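Local structure of probable oxidoreductase (4EYE) at residues S31-L36 / L66-E71; G83-G88 / A139-Y144; G155-G160 / M183-I188. The protein probably acts as an oxidoreductase related to quinone oxidoreductases of the medium-chain dehydrogenase/reductase superfamily, its substrate and reaction not being established. All coordinates share one frame; numbering follows the deposited sequence.

Contact 1 of 3, residues S31-L36 / L66-E71; sequences SGPEGL and LMTKGE
Gly32 meets the end of helix 62-68 through one backbone hydrogen bond, Gly32 N to Thr68 O at 2.8 Å. The bond is bent, 142° at the hydrogen, and the donor stands well above the carbonyl plane. Around it the chains touch closely: Thr68 OG1 lies 3.3 Å from Gly32 CA, and on the next residue Lys69 CG rests 3.6 Å from that same CA. A glycine suits this place because its positive phi, followed directly by Pro33, leaves no room for a CB. Thr68 OG1 sits between its own backbone N and carbonyl carbon (chi1 75°), a position from which it bonds back to Tyr65 O. The same rotation sends Thr68 CG2 across to Leu36 CD2, 4.1 Å away, an apolar contact, while the hydroxyl bonds into its own helix. The loop belongs to a beta hairpin, joining antiparallel strands 21-27 and 36-42, and its 3-10 turn at 33-35 is tied by Gly35 N to Gly32 O. Helix 322-330 packs on the same turn, Leu326 touching both Pro33 and Leu36. Behind Thr68 the helix closes in a Schellman motif: Gly70 takes positive phi, Glu71 N bonds back to Leu66 O and Gly70 N to Met67 O; Lys69 N shares Leu66 O, from the opposite face of its plane. Lys69, bent at chi3 (-57°), makes a salt bridge from NZ to Glu71 OE1 at 3.1 Å.

Contact 2 of 3, residues G83-G88 / A139-Y144; sequences GIETAG and ALIANY
Glu85 reaches from its strand to the backbone of Ala142, and this is the one hydrogen bond across the two segments. Ala142 N donates to Glu85 OE2 at 2.8 Å and nearly straight, 163° at the hydrogen. The amide meets that oxygen on its anti side, 22° out of the carboxylate plane, and the small Ala142 CB lets Glu85 OE2 come within 3.3 Å, beside the bonded amide. The other oxygen, OE1, forms a salt bridge to Lys337, so the buried carboxylate is held through both oxygens and its rotation is restrained. A glutamate fits because its chain, extended beyond CG, is long enough to span the gap from the strand and still leave one oxygen for the lysine. A further hydrogen bond lies outside the two segments: Ile141 O to a 2-methyl-2,4-pentanediol molecule, probably from the crystallisation liquor. Apolar packing accompanies these bonds. Ile141 slides past Glu85 in the opposite direction, its CB and CG2 each 4.0 Å from Glu85 CG. With CG1 anti to the carbonyl carbon (chi1 -62°), Ile141 sends CD1 towards Thr86, and its side chain also touches Met106 and Phe108 of the neighbouring strand 104-108. Strand 85-92 belongs to the GroES-like domain, and helix 143-154 packs on helix 171-182, consistent with the junction between the GroES-like and the dinucleotide-binding domain of a medium-chain dehydrogenase/reductase.

Contact 3 of 3, residues G155-G160 / M183-I188; sequences GQLRAG and MGAKVI
Leu157 packs its two methyl groups against the segment that leads from helix 171-182 into strand 186-191, and this is the compact half of the contact. CD2 lies 4.1 Å from Met183 SD and equally 4.1 Å from Ala185 CB, with CD1 only slightly farther from that alanine. Leucine serves here because its fork, swung out with CG opposite the backbone N (chi1 -179°), can straddle the small Ala185 methyl, while the extended chain of Met183 runs on to Tyr148 and Tyr151 of helix 143-154. Val163 touches both Leu157 and Ala185, which closes this apolar patch from the strand 162-165 side. The other half is exposed and made largely of backbone. Gly160 N donates to Gly184 O at 2.7 Å and 161°, from above the carbonyl plane, and Ala159 CA makes a weaker CH...O approach to Met183 O at 3.5 Å. Gly184 is the C-prime residue of the Schellman motif that ends helix 171-182; its positive phi and the nearby Ala159 CB leave little space for a side chain. On the exposed side, Arg158 curls back so that NH1 bonds to Leu157 O at 2.8 Å. The contact thus brackets the first beta-alpha-beta crossover of a Rossmann fold, where side-chain burial does the work inside and main-chain bonding between two glycines, whose positive phi a CB would hinder, holds the solvent edge.

How the contacts relate
The contacts lie in series along the chain, contacts 1 and 3 on opposite sides of its centre. Contacts 1 and 2 have centres about 20 Å apart; helix 62-68 of the first is followed in the chain by strand 85-92 of the second, and the nearest atoms of the two contacts are about 5 Å apart, without touching. Contact 3 lies about 24 Å from contact 2 and about 37 Å from contact 1, centre to centre. Helix 143-154 joins the last two, starting near contact 2 and ending at contact 3. It thus carries the chain from what is probably the domain junction, with contact 1 on the GroES-like side, to the Rossmann-like sheet of contact 3.

Contact 1 of 3, residues S31-L36 / L66-E71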
loop_
_atom_site.group_PDB
_atom_site.type_symbol
_atom_site.label_atom_id
_atom_site.label_comp_id
_atom_site.label_asym_id
_atom_site.label_seq_id
_atom_site.Cartn_x
_atom_site.Cartn_y
_atom_site.Cartn_z
ATOM N N SER A 31 10.179 20.445 3.321
ATOM C CA SER A 31 11.574 19.993 3.340
ATOM C C SER A 31 11.697 18.465 3.545
ATOM O O SER A 31 12.801 17.965 3.783
ATOM C CB SER A 31 12.324 20.718 4.456
ATOM O OG SER A 31 11.790 20.334 5.735
ATOM N N GLY A 32 10.601 17.721 3.431
ATOM C CA GLY A 32 10.644 16.281 3.704
ATOM C C GLY A 32 10.510 15.993 5.198
ATOM O O GLY A 32 10.005 16.848 5.946
ATOM N N PRO A 33 10.960 14.798 5.641
ATOM C CA PRO A 33 10.846 14.373 7.052
ATOM C C PRO A 33 11.367 15.371 8.088
ATOM O O PRO A 33 10.783 15.475 9.169
ATOM C CB PRO A 33 11.667 13.075 7.094
ATOM C CG PRO A 33 11.461 12.490 5.749
ATOM C CD PRO A 33 11.455 13.689 4.796
ATOM N N GLU A 34 12.449 16.087 7.743
ATOM C CA GLU A 34 13.053 17.113 8.592
ATOM C C GLU A 34 12.057 18.167 9.007
ATOM O O GLU A 34 12.174 18.734 10.094
ATOM C CB GLU A 34 14.245 17.810 7.869
ATOM N N GLY A 35 11.058 18.449 8.174
ATOM C CA GLY A 35 10.049 19.453 8.530
ATOM C C GLY A 35 8.899 18.977 9.394
ATOM O O GLY A 35 7.930 19.742 9.652
ATOM N N LEU A 36 8.957 17.738 9.853
ATOM C CA LEU A 36 7.837 17.154 10.572
ATOM C C LEU A 36 8.000 17.445 12.059
ATOM O O LEU A 36 9.060 17.206 12.605
ATOM C CB LEU A 36 7.746 15.641 10.339
ATOM C CG LEU A 36 7.365 15.111 8.949
ATOM C CD1 LEU A 36 7.441 13.604 8.868
ATOM C CD2 LEU A 36 5.969 15.552 8.590
ATOM N N LEU A 66 6.207 11.616 -0.144
ATOM C CA LEU A 66 6.232 12.554 -1.270
ATOM C C LEU A 66 5.571 13.873 -0.880
ATOM O O LEU A 66 6.067 14.941 -1.258
ATOM C CB LEU A 66 5.544 11.939 -2.530
ATOM C CG LEU A 66 6.219 10.692 -3.175
ATOM C CD1 LEU A 66 5.592 10.220 -4.514
ATOM C CD2 LEU A 66 7.714 10.970 -3.429
ATOM N N MET A 67 4.465 13.797 -0.127
ATOM C CA MET A 67 3.744 14.985 0.283
ATOM C C MET A 67 4.602 15.850 1.193
ATOM O O MET A 67 4.589 17.053 1.083
ATOM C CB MET A 67 2.420 14.636 0.961
ATOM C CG MET A 67 1.400 14.195 -0.045
ATOM S SD MET A 67 -0.213 13.806 0.679
ATOM C CE MET A 67 -0.911 15.418 0.761
ATOM N N THR A 68 5.385 15.217 2.067
ATOM C CA THR A 68 6.281 15.979 2.927
ATOM C C THR A 68 7.364 16.763 2.154
ATOM O O THR A 68 7.910 17.734 2.683
ATOM C CB THR A 68 6.934 15.134 3.990
ATOM O OG1 THR A 68 7.976 14.326 3.435
ATOM C CG2 THR A 68 5.867 14.283 4.700
ATOM N N LYS A 69 7.637 16.347 0.915
ATOM C CA LYS A 69 8.591 17.063 0.048
ATOM C C LYS A 69 7.952 17.954 -1.000
ATOM O O LYS A 69 8.649 18.483 -1.821
ATOM C CB LYS A 69 9.504 16.068 -0.687
ATOM C CG LYS A 69 10.347 15.228 0.243
ATOM C CD LYS A 69 11.418 14.450 -0.467
ATOM C CE LYS A 69 10.835 13.548 -1.548
ATOM N NZ LYS A 69 11.878 12.679 -2.197
ATOM N N GLY A 70 6.629 18.057 -1.004
ATOM C CA GLY A 70 5.892 18.732 -2.056
ATOM C C GLY A 70 6.043 18.092 -3.434
ATOM O O GLY A 70 5.998 18.801 -4.448
ATOM N N GLU A 71 6.233 16.763 -3.473
ATOM C CA GLU A 71 6.497 16.034 -4.725
ATOM C C GLU A 71 5.407 15.058 -5.096
ATOM O O GLU A 71 5.565 14.282 -6.035
ATOM C CB GLU A 71 7.835 15.301 -4.653
ATOM C CG GLU A 71 9.028 16.244 -4.668
ATOM C CD GLU A 71 10.350 15.551 -4.409
ATOM O OE1 GLU A 71 10.400 14.313 -4.446
ATOM O OE2 GLU A 71 11.343 16.251 -4.157
#

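Contact 2 of 3, residues G83-G88 / A139-Y144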
loop_
_atom_site.group_PDB
_atom_site.type_symbol
_atom_site.label_atom_id
_atom_site.label_comp_id
_atom_site.label_asym_id
_atom_site.label_seq_id
_atom_site.Cartn_x
_atom_site.Cartn_y
_atom_site.Cartn_z
ATOM N N GLY A 83 -0.703 11.658 6.152
ATOM C CA GLY A 83 -1.128 10.281 6.467
ATOM C C GLY A 83 -2.455 9.961 5.845
ATOM O O GLY A 83 -3.500 10.603 6.177
ATOM N N ILE A 84 -2.427 9.004 4.935
ATOM C CA ILE A 84 -3.594 8.634 4.184
ATOM C C ILE A 84 -4.361 7.488 4.820
ATOM O O ILE A 84 -5.553 7.390 4.617
ATOM C CB ILE A 84 -3.225 8.235 2.754
ATOM C CG1 ILE A 84 -2.731 9.462 1.959
ATOM C CG2 ILE A 84 -4.387 7.468 2.128
ATOM C CD1 ILE A 84 -2.369 9.122 0.488
ATOM N N GLU A 85 -3.692 6.623 5.540
ATOM C CA GLU A 85 -4.241 5.326 5.952
ATOM C C GLU A 85 -4.284 5.252 7.460
ATOM O O GLU A 85 -3.242 5.447 8.081
ATOM C CB GLU A 85 -3.258 4.206 5.576
ATOM C CG GLU A 85 -2.964 3.972 4.166
ATOM C CD GLU A 85 -1.838 2.970 4.025
ATOM O OE1 GLU A 85 -0.680 3.327 4.450
ATOM O OE2 GLU A 85 -2.111 1.874 3.497
ATOM N N THR A 86 -5.441 4.912 8.022
ATOM C CA THR A 86 -5.599 4.681 9.491
ATOM C C THR A 86 -6.456 3.475 9.789
ATOM O O THR A 86 -7.311 3.063 8.963
ATOM C CB THR A 86 -6.207 5.900 10.230
ATOM O OG1 THR A 86 -7.468 6.284 9.661
ATOM C CG2 THR A 86 -5.215 7.132 10.184
ATOM N N ALA A 87 -6.248 2.910 10.977
ATOM C CA ALA A 87 -7.102 1.914 11.514
ATOM C C ALA A 87 -7.244 2.176 13.014
ATOM O O ALA A 87 -6.288 2.599 13.689
ATOM C CB ALA A 87 -6.554 0.508 11.240
ATOM N N GLY A 88 -8.450 1.960 13.528
ATOM C CA GLY A 88 -8.714 2.170 14.942
ATOM C C GLY A 88 -10.171 1.875 15.302
ATOM O O GLY A 88 -10.735 0.910 14.789
ATOM N N ALA A 139 -2.335 -1.864 7.200
ATOM C CA ALA A 139 -1.453 -2.268 6.147
ATOM C C ALA A 139 -2.211 -2.663 4.864
ATOM O O ALA A 139 -1.709 -2.455 3.774
ATOM C CB ALA A 139 -0.553 -3.418 6.597
ATOM N N LEU A 140 -3.409 -3.218 5.027
ATOM C CA LEU A 140 -4.302 -3.536 3.925
ATOM C C LEU A 140 -4.687 -2.324 3.087
ATOM O O LEU A 140 -4.929 -2.446 1.896
ATOM C CB LEU A 140 -5.627 -4.150 4.409
ATOM C CG LEU A 140 -5.727 -5.572 4.908
ATOM C CD1 LEU A 140 -7.182 -5.918 5.302
ATOM C CD2 LEU A 140 -5.169 -6.601 3.904
ATOM N N ILE A 141 -4.748 -1.136 3.678
ATOM C CA ILE A 141 -5.522 -0.050 3.074
ATOM C C ILE A 141 -5.096 0.443 1.692
ATOM O O ILE A 141 -5.851 0.292 0.742
ATOM C CB ILE A 141 -5.725 1.136 4.031
ATOM C CG1 ILE A 141 -6.507 0.691 5.250
ATOM C CG2 ILE A 141 -6.466 2.268 3.325
ATOM C CD1 ILE A 141 -6.588 1.721 6.363
ATOM N N ALA A 142 -3.931 1.060 1.566
ATOM C CA ALA A 142 -3.444 1.479 0.239
ATOM C C ALA A 142 -2.889 0.283 -0.518
ATOM O O ALA A 142 -3.348 0.012 -1.659
ATOM C CB ALA A 142 -2.406 2.591 0.318
ATOM N N ASN A 143 -1.972 -0.457 0.095
ATOM C CA ASN A 143 -1.233 -1.436 -0.674
ATOM C C ASN A 143 -2.021 -2.672 -1.173
ATOM O O ASN A 143 -1.839 -3.109 -2.321
ATOM C CB ASN A 143 0.060 -1.889 0.036
ATOM C CG ASN A 143 1.032 -0.723 0.324
ATOM O OD1 ASN A 143 0.923 0.327 -0.285
ATOM N ND2 ASN A 143 1.975 -0.921 1.280
ATOM N N TYR A 144 -2.891 -3.213 -0.331
ATOM C CA TYR A 144 -3.603 -4.457 -0.653
ATOM C C TYR A 144 -4.790 -4.215 -1.553
ATOM O O TYR A 144 -5.050 -5.045 -2.458
ATOM C CB TYR A 144 -3.930 -5.280 0.632
ATOM C CG TYR A 144 -2.661 -5.899 1.247
ATOM C CD1 TYR A 144 -1.679 -5.104 1.862
ATOM C CD2 TYR A 144 -2.412 -7.262 1.159
ATOM C CE1 TYR A 144 -0.540 -5.641 2.402
ATOM C CE2 TYR A 144 -1.249 -7.812 1.676
ATOM C CZ TYR A 144 -0.321 -7.014 2.325
ATOM O OH TYR A 144 0.851 -7.591 2.827
#

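Contact 3 of 3, residues G155-G160 / M183-I188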
loop_
_atom_site.group_PDB
_atom_site.type_symbol
_atom_site.label_atom_id
_atom_site.label_comp_id
_atom_site.label_asym_id
_atom_site.label_seq_id
_atom_site.Cartn_x
_atom_site.Cartn_y
_atom_site.Cartn_z
ATOM N N GLY A 155 -5.290 -6.704 -14.528
ATOM C CA GLY A 155 -4.428 -7.710 -15.142
ATOM C C GLY A 155 -5.063 -9.086 -15.319
ATOM O O GLY A 155 -4.503 -9.935 -16.029
ATOM N N GLN A 156 -6.243 -9.285 -14.728
ATOM C CA GLN A 156 -6.929 -10.558 -14.742
ATOM C C GLN A 156 -6.000 -11.773 -14.468
ATOM O O GLN A 156 -5.942 -12.727 -15.268
ATOM C CB GLN A 156 -7.711 -10.738 -16.046
ATOM C CG GLN A 156 -8.820 -9.698 -16.221
ATOM C CD GLN A 156 -9.576 -9.853 -17.530
ATOM O OE1 GLN A 156 -10.453 -10.710 -17.655
ATOM N NE2 GLN A 156 -9.256 -9.003 -18.517
ATOM N N LEU A 157 -5.326 -11.739 -13.320
ATOM C CA LEU A 157 -4.454 -12.830 -12.895
ATOM C C LEU A 157 -5.239 -14.122 -12.779
ATOM O O LEU A 157 -6.375 -14.110 -12.357
ATOM C CB LEU A 157 -3.826 -12.506 -11.545
ATOM C CG LEU A 157 -2.869 -13.571 -10.989
ATOM C CD1 LEU A 157 -1.720 -13.936 -11.927
ATOM C CD2 LEU A 157 -2.344 -13.144 -9.613
ATOM N N ARG A 158 -4.636 -15.242 -13.162
ATOM C CA ARG A 158 -5.313 -16.519 -13.032
ATOM C C ARG A 158 -4.485 -17.449 -12.185
ATOM O O ARG A 158 -3.257 -17.359 -12.178
ATOM C CB ARG A 158 -5.560 -17.118 -14.417
ATOM C CG ARG A 158 -6.566 -16.332 -15.246
ATOM C CD ARG A 158 -7.947 -16.436 -14.617
ATOM N NE ARG A 158 -8.976 -15.629 -15.272
ATOM C CZ ARG A 158 -9.344 -14.392 -14.907
ATOM N NH1 ARG A 158 -8.728 -13.738 -13.910
ATOM N NH2 ARG A 158 -10.309 -13.779 -15.567
ATOM N N ALA A 159 -5.159 -18.354 -11.482
ATOM C CA ALA A 159 -4.470 -19.433 -10.760
ATOM C C ALA A 159 -3.493 -20.150 -11.716
ATOM O O ALA A 159 -3.814 -20.387 -12.869
ATOM C CB ALA A 159 -5.497 -20.409 -10.177
ATOM N N GLY A 160 -2.288 -20.436 -11.249
ATOM C CA GLY A 160 -1.328 -21.193 -12.038
ATOM C C GLY A 160 -0.463 -20.336 -12.943
ATOM O O GLY A 160 0.479 -20.839 -13.544
ATOM N N MET A 183 -4.041 -15.940 -4.661
ATOM C CA MET A 183 -4.841 -16.230 -5.842
ATOM C C MET A 183 -4.361 -17.458 -6.636
ATOM O O MET A 183 -4.800 -17.683 -7.760
ATOM C CB MET A 183 -4.899 -15.014 -6.758
ATOM C CG MET A 183 -5.699 -13.866 -6.176
ATOM S SD MET A 183 -5.638 -12.415 -7.227
ATOM C CE MET A 183 -6.956 -11.467 -6.493
ATOM N N GLY A 184 -3.444 -18.229 -6.077
ATOM C CA GLY A 184 -2.964 -19.467 -6.753
ATOM C C GLY A 184 -1.876 -19.253 -7.809
ATOM O O GLY A 184 -1.658 -20.140 -8.643
ATOM N N ALA A 185 -1.186 -18.103 -7.776
ATOM C CA ALA A 185 -0.067 -17.856 -8.679
ATOM C C ALA A 185 1.275 -18.346 -8.110
ATOM O O ALA A 185 1.446 -18.521 -6.913
ATOM C CB ALA A 185 0.061 -16.377 -9.047
ATOM N N LYS A 186 2.231 -18.523 -9.004
ATOM C CA LYS A 186 3.640 -18.655 -8.629
ATOM C C LYS A 186 4.283 -17.292 -8.726
ATOM O O LYS A 186 3.959 -16.525 -9.630
ATOM C CB LYS A 186 4.348 -19.638 -9.557
ATOM C CG LYS A 186 5.832 -19.892 -9.225
ATOM C CD LYS A 186 6.479 -21.019 -10.083
ATOM C CE LYS A 186 7.998 -21.117 -9.810
ATOM N NZ LYS A 186 8.631 -22.367 -10.347
ATOM N N VAL A 187 5.157 -16.996 -7.765
ATOM C CA VAL A 187 5.759 -15.698 -7.638
ATOM C C VAL A 187 7.282 -15.795 -7.682
ATOM O O VAL A 187 7.910 -16.488 -6.881
ATOM C CB VAL A 187 5.346 -14.957 -6.323
ATOM C CG1 VAL A 187 6.120 -13.655 -6.201
ATOM C CG2 VAL A 187 3.848 -14.654 -6.284
ATOM N N ILE A 188 7.857 -15.078 -8.637
ATOM C CA ILE A 188 9.284 -14.809 -8.668
ATOM C C ILE A 188 9.429 -13.361 -8.221
ATOM O O ILE A 188 8.760 -12.490 -8.785
ATOM C CB ILE A 188 9.871 -14.984 -10.090
ATOM C CG1 ILE A 188 9.746 -16.438 -10.555
ATOM C CG2 ILE A 188 11.365 -14.658 -10.101
ATOM C CD1 ILE A 188 9.929 -16.623 -12.053
#